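Local coordinates for protein design 2L4HC2_11 (Synthetic construct, PDB 5J2L) that is a designed helical hairpin that pairs with a second copy of itself, its specificity intended to come from modular hydrogen-bond networks, at residues E26-R31 / R58-Q63; K33-L38 / K51-I56. All blocks are in the same frame, centred on the assembly; numbering follows the deposited sequence.

Interaction 1 of 2, residues E26-R31 / R58-Q63; sequences EEIRKR and RRLQEQ
Within the antiparallel helical hairpin of this designed homodimer, segments 26-31 and 58-63 form a stripe where a buried apolar layer meets a charged, more exposed edge. Their axes approach to 11.0 Å at 162°. Ile28 fills the inner side: its CD1 lies 3.8 Å from Leu60 CD2, the two side chains crossing obliquely, and also packs on the CB of Arg59. Past that same isoleucine runs the arginine in the opposite direction, so that Ile28 CG1 sits over one face of the Arg59 guanidinium, off-centre, near the border of the flat group. The bend at chi3 (69°) carries the flat group to Glu27, where Arg59 NH2 donates a hydrogen bond of 2.7 Å to Glu27 OE1 that is part of a salt bridge. The acceptor lies near the guanidinium plane and offers its anti lone pair, a bent bond with an N-H...O angle of 137°. One water weakly joins Arg59 NH1 to Arg31 NE; the terminal nitrogens of Arg31 are held by Glu34 and Glu52. Gln63, inside, hydrogen-bonds through NE2 to Thr25 and Gln21 of helix 7-41, while Ser64 and Leu67 of the second subunit pack against Ile28 and Leu60 respectively.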
ATOM      1  N   GLU A  26       7.777  -4.175  -3.959  1.00 19.81           N
ATOM      2  CA  GLU A  26       7.924  -5.237  -4.948  1.00 33.97           C
ATOM      3  C   GLU A  26       7.359  -6.549  -4.401  1.00 28.48           C
ATOM      4  O   GLU A  26       6.768  -7.328  -5.146  1.00 27.20           O
ATOM      5  CB  GLU A  26       9.388  -5.406  -5.388  1.00 30.51           C
ATOM      6  CG  GLU A  26       9.592  -6.460  -6.475  1.00 50.51           C
ATOM      7  CD  GLU A  26       8.902  -6.128  -7.779  1.00 61.10           C
ATOM      8  OE1 GLU A  26       8.706  -4.966  -8.063  1.00 60.61           O
ATOM      9  OE2 GLU A  26       8.563  -7.051  -8.486  1.00 61.28           O
ATOM     10  N   GLU A  27       7.544  -6.790  -3.111  1.00 23.08           N
ATOM     11  CA  GLU A  27       7.014  -7.997  -2.507  1.00 19.42           C
ATOM     12  C   GLU A  27       5.489  -7.977  -2.522  1.00 20.15           C
ATOM     13  O   GLU A  27       4.863  -8.979  -2.849  1.00 22.38           O
ATOM     14  CB  GLU A  27       7.521  -8.169  -1.082  1.00 21.88           C
ATOM     15  CG  GLU A  27       9.004  -8.458  -0.976  1.00 27.24           C
ATOM     16  CD  GLU A  27       9.447  -8.694   0.438  1.00 31.68           C
ATOM     17  OE1 GLU A  27       8.621  -8.638   1.324  1.00 42.45           O
ATOM     18  OE2 GLU A  27      10.611  -8.950   0.632  1.00 36.26           O
ATOM     19  N   ILE A  28       4.893  -6.835  -2.188  1.00 22.04           N
ATOM     20  CA  ILE A  28       3.440  -6.692  -2.201  1.00 19.68           C
ATOM     21  C   ILE A  28       2.883  -6.941  -3.591  1.00 21.45           C
ATOM     22  O   ILE A  28       1.866  -7.617  -3.742  1.00 18.53           O
ATOM     23  CB  ILE A  28       3.008  -5.324  -1.650  1.00 23.65           C
ATOM     24  CG1 ILE A  28       3.308  -5.292  -0.138  1.00 27.14           C
ATOM     25  CG2 ILE A  28       1.541  -5.027  -1.961  1.00 18.82           C
ATOM     26  CD1 ILE A  28       3.207  -3.924   0.487  1.00 28.72           C
ATOM     27  N   ARG A  29       3.557  -6.387  -4.594  1.00 19.23           N
ATOM     28  CA  ARG A  29       3.157  -6.566  -5.975  1.00 22.62           C
ATOM     29  C   ARG A  29       3.221  -8.045  -6.363  1.00 19.36           C
ATOM     30  O   ARG A  29       2.298  -8.562  -6.985  1.00 19.04           O
ATOM     31  CB  ARG A  29       4.009  -5.746  -6.907  1.00 26.69           C
ATOM     32  CG  ARG A  29       3.533  -5.802  -8.346  1.00 45.94           C
ATOM     33  CD  ARG A  29       4.355  -4.969  -9.255  1.00 60.36           C
ATOM     34  NE  ARG A  29       3.764  -4.917 -10.583  1.00 81.29           N
ATOM     35  CZ  ARG A  29       3.943  -5.838 -11.548  1.00 79.35           C
ATOM     36  NH1 ARG A  29       4.715  -6.884 -11.330  1.00 63.85           N
ATOM     37  NH2 ARG A  29       3.334  -5.685 -12.712  1.00 83.94           N
ATOM     38  N   LYS A  30       4.302  -8.720  -5.993  1.00 21.95           N
ATOM     39  CA  LYS A  30       4.427 -10.140  -6.298  1.00 21.79           C
ATOM     40  C   LYS A  30       3.354 -10.968  -5.610  1.00 24.82           C
ATOM     41  O   LYS A  30       2.767 -11.849  -6.242  1.00 20.88           O
ATOM     42  CB  LYS A  30       5.815 -10.663  -5.936  1.00 28.65           C
ATOM     43  CG  LYS A  30       6.914 -10.171  -6.869  1.00 41.98           C
ATOM     44  CD  LYS A  30       8.273 -10.728  -6.471  1.00 51.13           C
ATOM     45  CE  LYS A  30       9.367 -10.249  -7.427  1.00 66.51           C
ATOM     46  NZ  LYS A  30      10.716 -10.733  -7.022  1.00 65.84           N
ATOM     47  N   ARG A  31       3.072 -10.666  -4.343  1.00 18.45           N
ATOM     48  CA  ARG A  31       2.041 -11.384  -3.608  1.00 16.99           C
ATOM     49  C   ARG A  31       0.659 -11.194  -4.219  1.00 19.06           C
ATOM     50  O   ARG A  31      -0.096 -12.155  -4.317  1.00 19.74           O
ATOM     51  CB  ARG A  31       2.017 -10.990  -2.150  1.00 22.37           C
ATOM     52  CG  ARG A  31       3.136 -11.567  -1.325  1.00 23.37           C
ATOM     53  CD  ARG A  31       2.945 -13.036  -1.225  1.00 26.60           C
ATOM     54  NE  ARG A  31       1.728 -13.329  -0.491  1.00 27.04           N
ATOM     55  CZ  ARG A  31       0.837 -14.303  -0.773  1.00 32.93           C
ATOM     56  NH1 ARG A  31       0.992 -15.125  -1.791  1.00 29.01           N
ATOM     57  NH2 ARG A  31      -0.226 -14.427  -0.005  1.00 25.88           N
ATOM     58  N   ARG A  58      -2.682  -5.156   5.658  1.00 22.91           N
ATOM     59  CA  ARG A  58      -1.903  -4.855   6.840  1.00 21.68           C
ATOM     60  C   ARG A  58      -0.524  -4.326   6.415  1.00 24.81           C
ATOM     61  O   ARG A  58      -0.037  -3.324   6.945  1.00 26.83           O
ATOM     62  CB  ARG A  58      -1.799  -6.098   7.727  1.00 26.62           C
ATOM     63  CG  ARG A  58      -1.221  -5.859   9.110  1.00 44.68           C
ATOM     64  CD  ARG A  58      -0.939  -7.125   9.825  1.00 43.45           C
ATOM     65  NE  ARG A  58       0.118  -7.847   9.148  1.00 44.30           N
ATOM     66  CZ  ARG A  58       1.414  -7.485   9.199  1.00 53.75           C
ATOM     67  NH1 ARG A  58       1.763  -6.426   9.898  1.00 57.54           N
ATOM     68  NH2 ARG A  58       2.326  -8.178   8.543  1.00 57.04           N
ATOM     69  N   ARG A  59       0.088  -4.998   5.443  1.00 20.99           N
ATOM     70  CA  ARG A  59       1.385  -4.617   4.928  1.00 20.66           C
ATOM     71  C   ARG A  59       1.353  -3.223   4.285  1.00 24.40           C
ATOM     72  O   ARG A  59       2.258  -2.418   4.494  1.00 20.83           O
ATOM     73  CB  ARG A  59       1.882  -5.677   3.940  1.00 24.82           C
ATOM     74  CG  ARG A  59       2.212  -7.007   4.606  1.00 25.19           C
ATOM     75  CD  ARG A  59       2.821  -7.999   3.682  1.00 33.53           C
ATOM     76  NE  ARG A  59       4.157  -7.602   3.277  1.00 36.85           N
ATOM     77  CZ  ARG A  59       4.947  -8.296   2.436  1.00 33.63           C
ATOM     78  NH1 ARG A  59       4.516  -9.427   1.918  1.00 40.45           N
ATOM     79  NH2 ARG A  59       6.155  -7.835   2.150  1.00 34.48           N
ATOM     80  N   LEU A  60       0.312  -2.926   3.520  1.00 22.17           N
ATOM     81  CA  LEU A  60       0.209  -1.604   2.918  1.00 20.37           C
ATOM     82  C   LEU A  60       0.082  -0.540   3.989  1.00 20.68           C
ATOM     83  O   LEU A  60       0.683   0.522   3.881  1.00 23.08           O
ATOM     84  CB  LEU A  60      -0.985  -1.517   1.939  1.00 21.96           C
ATOM     85  CG  LEU A  60      -0.831  -2.262   0.613  1.00 19.99           C
ATOM     86  CD1 LEU A  60      -2.164  -2.239  -0.135  1.00 20.59           C
ATOM     87  CD2 LEU A  60       0.243  -1.582  -0.212  1.00 26.25           C
ATOM     88  N   GLN A  61      -0.697  -0.834   5.024  1.00 24.08           N
ATOM     89  CA  GLN A  61      -0.902   0.106   6.109  1.00 28.00           C
ATOM     90  C   GLN A  61       0.419   0.382   6.817  1.00 25.19           C
ATOM     91  O   GLN A  61       0.721   1.525   7.161  1.00 23.82           O
ATOM     92  CB  GLN A  61      -1.946  -0.431   7.069  1.00 26.91           C
ATOM     93  CG  GLN A  61      -3.345  -0.479   6.491  1.00 29.36           C
ATOM     94  CD  GLN A  61      -4.337  -1.107   7.453  1.00 32.63           C
ATOM     95  OE1 GLN A  61      -3.971  -1.903   8.325  1.00 47.85           O
ATOM     96  NE2 GLN A  61      -5.603  -0.753   7.309  1.00 35.71           N
ATOM     97  N   GLU A  62       1.211  -0.661   7.015  1.00 20.27           N
ATOM     98  CA  GLU A  62       2.513  -0.490   7.637  1.00 24.58           C
ATOM     99  C   GLU A  62       3.428   0.364   6.769  1.00 26.69           C
ATOM    100  O   GLU A  62       4.135   1.240   7.272  1.00 27.84           O
ATOM    101  CB  GLU A  62       3.167  -1.839   7.935  1.00 29.26           C
ATOM    102  CG  GLU A  62       2.500  -2.625   9.056  1.00 35.28           C
ATOM    103  CD  GLU A  62       3.176  -3.938   9.358  1.00 57.73           C
ATOM    104  OE1 GLU A  62       3.911  -4.432   8.532  1.00 56.33           O
ATOM    105  OE2 GLU A  62       2.967  -4.445  10.437  1.00 53.63           O
ATOM    106  N   GLN A  63       3.407   0.121   5.465  1.00 18.29           N
ATOM    107  CA  GLN A  63       4.228   0.893   4.549  1.00 21.98           C
ATOM    108  C   GLN A  63       3.862   2.361   4.605  1.00 19.04           C
ATOM    109  O   GLN A  63       4.736   3.227   4.682  1.00 22.05           O
ATOM    110  CB  GLN A  63       4.133   0.346   3.116  1.00 20.55           C
ATOM    111  CG  GLN A  63       4.977   1.130   2.137  1.00 27.79           C
ATOM    112  CD  GLN A  63       5.100   0.468   0.786  1.00 36.94           C
ATOM    113  OE1 GLN A  63       4.120   0.248   0.062  1.00 35.62           O
ATOM    114  NE2 GLN A  63       6.344   0.142   0.449  1.00 24.87           N
TER
HETATM  115  O   HOH W   1       1.808 -11.464   2.432  1.00 25.46           O

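Interaction 2 of 2, residues K33-L38 / K51-I56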
ATOM      1  N   LYS A  33      -0.026 -10.713  -7.313  1.00 21.22           N
ATOM      2  CA  LYS A  33      -0.048 -11.560  -8.516  1.00 19.62           C
ATOM      3  C   LYS A  33      -0.318 -13.000  -8.147  1.00 25.12           C
ATOM      4  O   LYS A  33      -1.116 -13.679  -8.799  1.00 23.62           O
ATOM      5  CB  LYS A  33       1.274 -11.480  -9.290  1.00 27.22           C
ATOM      6  CG  LYS A  33       1.503 -10.188 -10.034  1.00 24.15           C
ATOM      7  CD  LYS A  33       2.863 -10.187 -10.743  1.00 38.31           C
ATOM      8  CE  LYS A  33       2.886 -11.174 -11.914  1.00 47.43           C
ATOM      9  NZ  LYS A  33       4.197 -11.175 -12.636  1.00 55.30           N
ATOM     10  N   GLU A  34       0.345 -13.463  -7.087  1.00 19.68           N
ATOM     11  CA  GLU A  34       0.183 -14.831  -6.626  1.00 23.02           C
ATOM     12  C   GLU A  34      -1.263 -15.078  -6.201  1.00 22.63           C
ATOM     13  O   GLU A  34      -1.861 -16.109  -6.529  1.00 23.10           O
ATOM     14  CB  GLU A  34       1.163 -15.124  -5.474  1.00 18.18           C
ATOM     15  CG  GLU A  34       2.629 -15.173  -5.880  1.00 20.31           C
ATOM     16  CD  GLU A  34       3.598 -15.280  -4.710  1.00 26.79           C
ATOM     17  OE1 GLU A  34       3.169 -15.479  -3.600  1.00 27.59           O
ATOM     18  OE2 GLU A  34       4.776 -15.125  -4.929  1.00 35.92           O
ATOM     19  N   ILE A  35      -1.829 -14.110  -5.491  1.00 16.41           N
ATOM     20  CA  ILE A  35      -3.182 -14.255  -4.963  1.00 16.86           C
ATOM     21  C   ILE A  35      -4.158 -14.306  -6.147  1.00 19.55           C
ATOM     22  O   ILE A  35      -5.074 -15.135  -6.167  1.00 18.81           O
ATOM     23  CB  ILE A  35      -3.500 -13.106  -3.983  1.00 20.37           C
ATOM     24  CG1 ILE A  35      -2.598 -13.244  -2.746  1.00 29.24           C
ATOM     25  CG2 ILE A  35      -4.962 -13.170  -3.548  1.00 20.82           C
ATOM     26  CD1 ILE A  35      -2.598 -12.018  -1.836  1.00 24.35           C
ATOM     27  N   GLN A  36      -3.937 -13.447  -7.130  1.00 20.23           N
ATOM     28  CA  GLN A  36      -4.736 -13.442  -8.350  1.00 23.98           C
ATOM     29  C   GLN A  36      -4.705 -14.815  -9.028  1.00 26.84           C
ATOM     30  O   GLN A  36      -5.738 -15.316  -9.474  1.00 24.81           O
ATOM     31  CB  GLN A  36      -4.237 -12.352  -9.293  1.00 22.27           C
ATOM     32  CG  GLN A  36      -4.956 -12.257 -10.619  1.00 21.72           C
ATOM     33  CD  GLN A  36      -6.406 -11.899 -10.503  1.00 40.46           C
ATOM     34  OE1 GLN A  36      -6.786 -10.910  -9.871  1.00 43.37           O
ATOM     35  NE2 GLN A  36      -7.238 -12.711 -11.142  1.00 46.13           N
ATOM     36  N   ARG A  37      -3.527 -15.426  -9.068  1.00 20.56           N
ATOM     37  CA  ARG A  37      -3.377 -16.733  -9.684  1.00 24.52           C
ATOM     38  C   ARG A  37      -4.161 -17.798  -8.917  1.00 31.69           C
ATOM     39  O   ARG A  37      -4.767 -18.678  -9.531  1.00 35.97           O
ATOM     40  CB  ARG A  37      -1.901 -17.136  -9.819  1.00 27.71           C
ATOM     41  CG  ARG A  37      -1.118 -16.311 -10.847  1.00 25.85           C
ATOM     42  CD  ARG A  37       0.135 -16.999 -11.275  1.00 35.37           C
ATOM     43  NE  ARG A  37       1.256 -17.002 -10.359  1.00 41.81           N
ATOM     44  CZ  ARG A  37       2.363 -16.222 -10.444  1.00 34.83           C
ATOM     45  NH1 ARG A  37       2.533 -15.345 -11.412  1.00 33.28           N
ATOM     46  NH2 ARG A  37       3.328 -16.392  -9.559  1.00 34.90           N
ATOM     47  N   LEU A  38      -4.171 -17.715  -7.588  1.00 29.62           N
ATOM     48  CA  LEU A  38      -4.962 -18.657  -6.799  1.00 36.50           C
ATOM     49  C   LEU A  38      -6.428 -18.527  -7.110  1.00 33.15           C
ATOM     50  O   LEU A  38      -7.152 -19.526  -7.173  1.00 40.91           O
ATOM     51  CB  LEU A  38      -4.765 -18.456  -5.301  1.00 33.28           C
ATOM     52  CG  LEU A  38      -3.427 -18.889  -4.758  1.00 36.54           C
ATOM     53  CD1 LEU A  38      -3.336 -18.462  -3.306  1.00 45.64           C
ATOM     54  CD2 LEU A  38      -3.316 -20.406  -4.912  1.00 43.82           C
ATOM     55  N   LYS A  51      -8.123 -14.197   3.793  1.00 22.64           N
ATOM     56  CA  LYS A  51      -7.028 -14.143   4.752  1.00 22.14           C
ATOM     57  C   LYS A  51      -5.768 -13.564   4.115  1.00 18.32           C
ATOM     58  O   LYS A  51      -5.084 -12.742   4.719  1.00 23.81           O
ATOM     59  CB  LYS A  51      -6.733 -15.506   5.350  1.00 24.49           C
ATOM     60  CG  LYS A  51      -5.599 -15.445   6.368  1.00 27.38           C
ATOM     61  CD  LYS A  51      -5.347 -16.782   7.037  1.00 39.49           C
ATOM     62  CE  LYS A  51      -4.160 -16.669   7.989  1.00 52.39           C
ATOM     63  NZ  LYS A  51      -3.890 -17.942   8.707  1.00 59.79           N
ATOM     64  N   GLU A  52      -5.444 -14.010   2.907  1.00 20.70           N
ATOM     65  CA  GLU A  52      -4.233 -13.513   2.268  1.00 19.93           C
ATOM     66  C   GLU A  52      -4.352 -12.016   1.929  1.00 18.95           C
ATOM     67  O   GLU A  52      -3.383 -11.271   2.071  1.00 21.08           O
ATOM     68  CB  GLU A  52      -3.870 -14.376   1.046  1.00 21.76           C
ATOM     69  CG  GLU A  52      -3.423 -15.789   1.454  1.00 29.46           C
ATOM     70  CD  GLU A  52      -2.881 -16.674   0.348  1.00 57.42           C
ATOM     71  OE1 GLU A  52      -2.165 -16.190  -0.502  1.00 48.05           O
ATOM     72  OE2 GLU A  52      -3.163 -17.854   0.380  1.00 63.85           O
ATOM     73  N   LEU A  53      -5.537 -11.574   1.513  1.00 18.33           N
ATOM     74  CA  LEU A  53      -5.737 -10.173   1.180  1.00 17.54           C
ATOM     75  C   LEU A  53      -5.702  -9.285   2.430  1.00 18.57           C
ATOM     76  O   LEU A  53      -5.181  -8.170   2.385  1.00 18.68           O
ATOM     77  CB  LEU A  53      -7.025 -10.021   0.392  1.00 16.00           C
ATOM     78  CG  LEU A  53      -6.960 -10.627  -1.014  1.00 16.46           C
ATOM     79  CD1 LEU A  53      -8.346 -10.617  -1.647  1.00 20.23           C
ATOM     80  CD2 LEU A  53      -5.972  -9.813  -1.855  1.00 17.83           C
ATOM     81  N   ARG A  54      -6.228  -9.817   3.534  1.00 20.21           N
ATOM     82  CA  ARG A  54      -6.218  -9.188   4.835  1.00 24.84           C
ATOM     83  C   ARG A  54      -4.767  -8.828   5.182  1.00 22.66           C
ATOM     84  O   ARG A  54      -4.478  -7.707   5.601  1.00 21.13           O
ATOM     85  CB  ARG A  54      -6.879 -10.143   5.864  1.00 31.69           C
ATOM     86  CG  ARG A  54      -7.056  -9.636   7.280  1.00 44.48           C
ATOM     87  CD  ARG A  54      -7.785 -10.598   8.202  1.00 42.47           C
ATOM     88  NE  ARG A  54      -9.209 -10.752   7.875  1.00 37.18           N
ATOM     89  CZ  ARG A  54      -9.848 -11.867   7.434  1.00 32.91           C
ATOM     90  NH1 ARG A  54      -9.218 -13.020   7.299  1.00 24.19           N
ATOM     91  NH2 ARG A  54     -11.146 -11.788   7.157  1.00 27.15           N
ATOM     92  N   GLU A  55      -3.861  -9.786   4.961  1.00 20.83           N
ATOM     93  CA  GLU A  55      -2.433  -9.604   5.217  1.00 19.26           C
ATOM     94  C   GLU A  55      -1.812  -8.547   4.289  1.00 19.78           C
ATOM     95  O   GLU A  55      -1.002  -7.736   4.740  1.00 19.40           O
ATOM     96  CB  GLU A  55      -1.716 -10.954   5.139  1.00 23.45           C
ATOM     97  CG  GLU A  55      -0.192 -10.912   5.330  1.00 22.44           C
ATOM     98  CD  GLU A  55       0.272 -10.359   6.657  1.00 37.92           C
ATOM     99  OE1 GLU A  55      -0.525 -10.182   7.549  1.00 43.38           O
ATOM    100  OE2 GLU A  55       1.452 -10.119   6.777  1.00 41.38           O
ATOM    101  N   ILE A  56      -2.201  -8.529   3.010  1.00 19.96           N
ATOM    102  CA  ILE A  56      -1.700  -7.492   2.112  1.00 16.86           C
ATOM    103  C   ILE A  56      -2.087  -6.122   2.622  1.00 15.56           C
ATOM    104  O   ILE A  56      -1.281  -5.200   2.606  1.00 18.94           O
ATOM    105  CB  ILE A  56      -2.215  -7.619   0.654  1.00 19.47           C
ATOM    106  CG1 ILE A  56      -1.701  -8.885  -0.025  1.00 20.82           C
ATOM    107  CG2 ILE A  56      -1.776  -6.384  -0.134  1.00 18.71           C
ATOM    108  CD1 ILE A  56      -0.202  -8.919  -0.189  1.00 27.96           C
TER
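Ile35 is the first residue of segment 33-38 to meet segment 51-56, and a single isoleucine here touches three residues of the facing helix. The helices run antiparallel, their axes 10.8 Å apart at closest approach, and Ile35 lies nearest Glu52 in the backbone register. With CG1 beside the backbone N and CG2 anti to it (chi1 -66°), the two branches diverge. CG2 goes to Leu53, meeting its CD2 at 3.9 Å as the side chains cross obliquely. CD1, which also lies near Leu53 CD2, ends tip to tip with Ile56, 3.7 Å from its CG1, and rests on Glu52 CB as well. The third neighbour is Glu52 itself, which slides past in the opposite direction and brings its OE1 to 3.7 Å from Ile35 CG1. An alanine in place of Ile35 would probably loosen this layer, because the contacts that CG1, CG2 and CD1 make with Glu52, Leu53 and Ile56 would be lost together.

One turn later comes Leu38, partly exposed, whose CD1 lies 3.7 Å from Glu52 OE2 and nearly as close to OE1. The glutamate crosses it at about a right angle, its chain extended beyond CG (chi2 -173°), so the carboxylate lies against the leucine methyl. Ile57 of the second subunit packs on both Ile35 and Leu53, extending the apolar layer across the dimer interface.

No hydrogen bond or salt bridge joins the two segments, so their attachment is apolar packing together with the contacts of hydrocarbon against the glutamate. Glu52 OE1 finds its ionic partner in Arg31, one turn before Ile35 on the same helix; that pairing probably helps the carboxylate remain charged while it lies against Ile35 and Leu38.

From the N terminus, helix 7-41 contributes segment 26-31 and then 33-38; after the turn, helix 46-80 returns with 51-56 before 58-63. Interaction 2 therefore closes the shorter loop, spanning the hairpin turn, and is nested inside the loop closed by interaction 1, which itself lies closer to the centre of the chain. Their centres lie 11 Å apart. Direct contacts make them successive layers of one seam: the salt bridge between Arg31 and Glu52 joins the two, and Ile56 packs against both Ile28 and Arg31. Together they join the two helices from the middle of the hairpin toward its turn, and both also touch the second subunit.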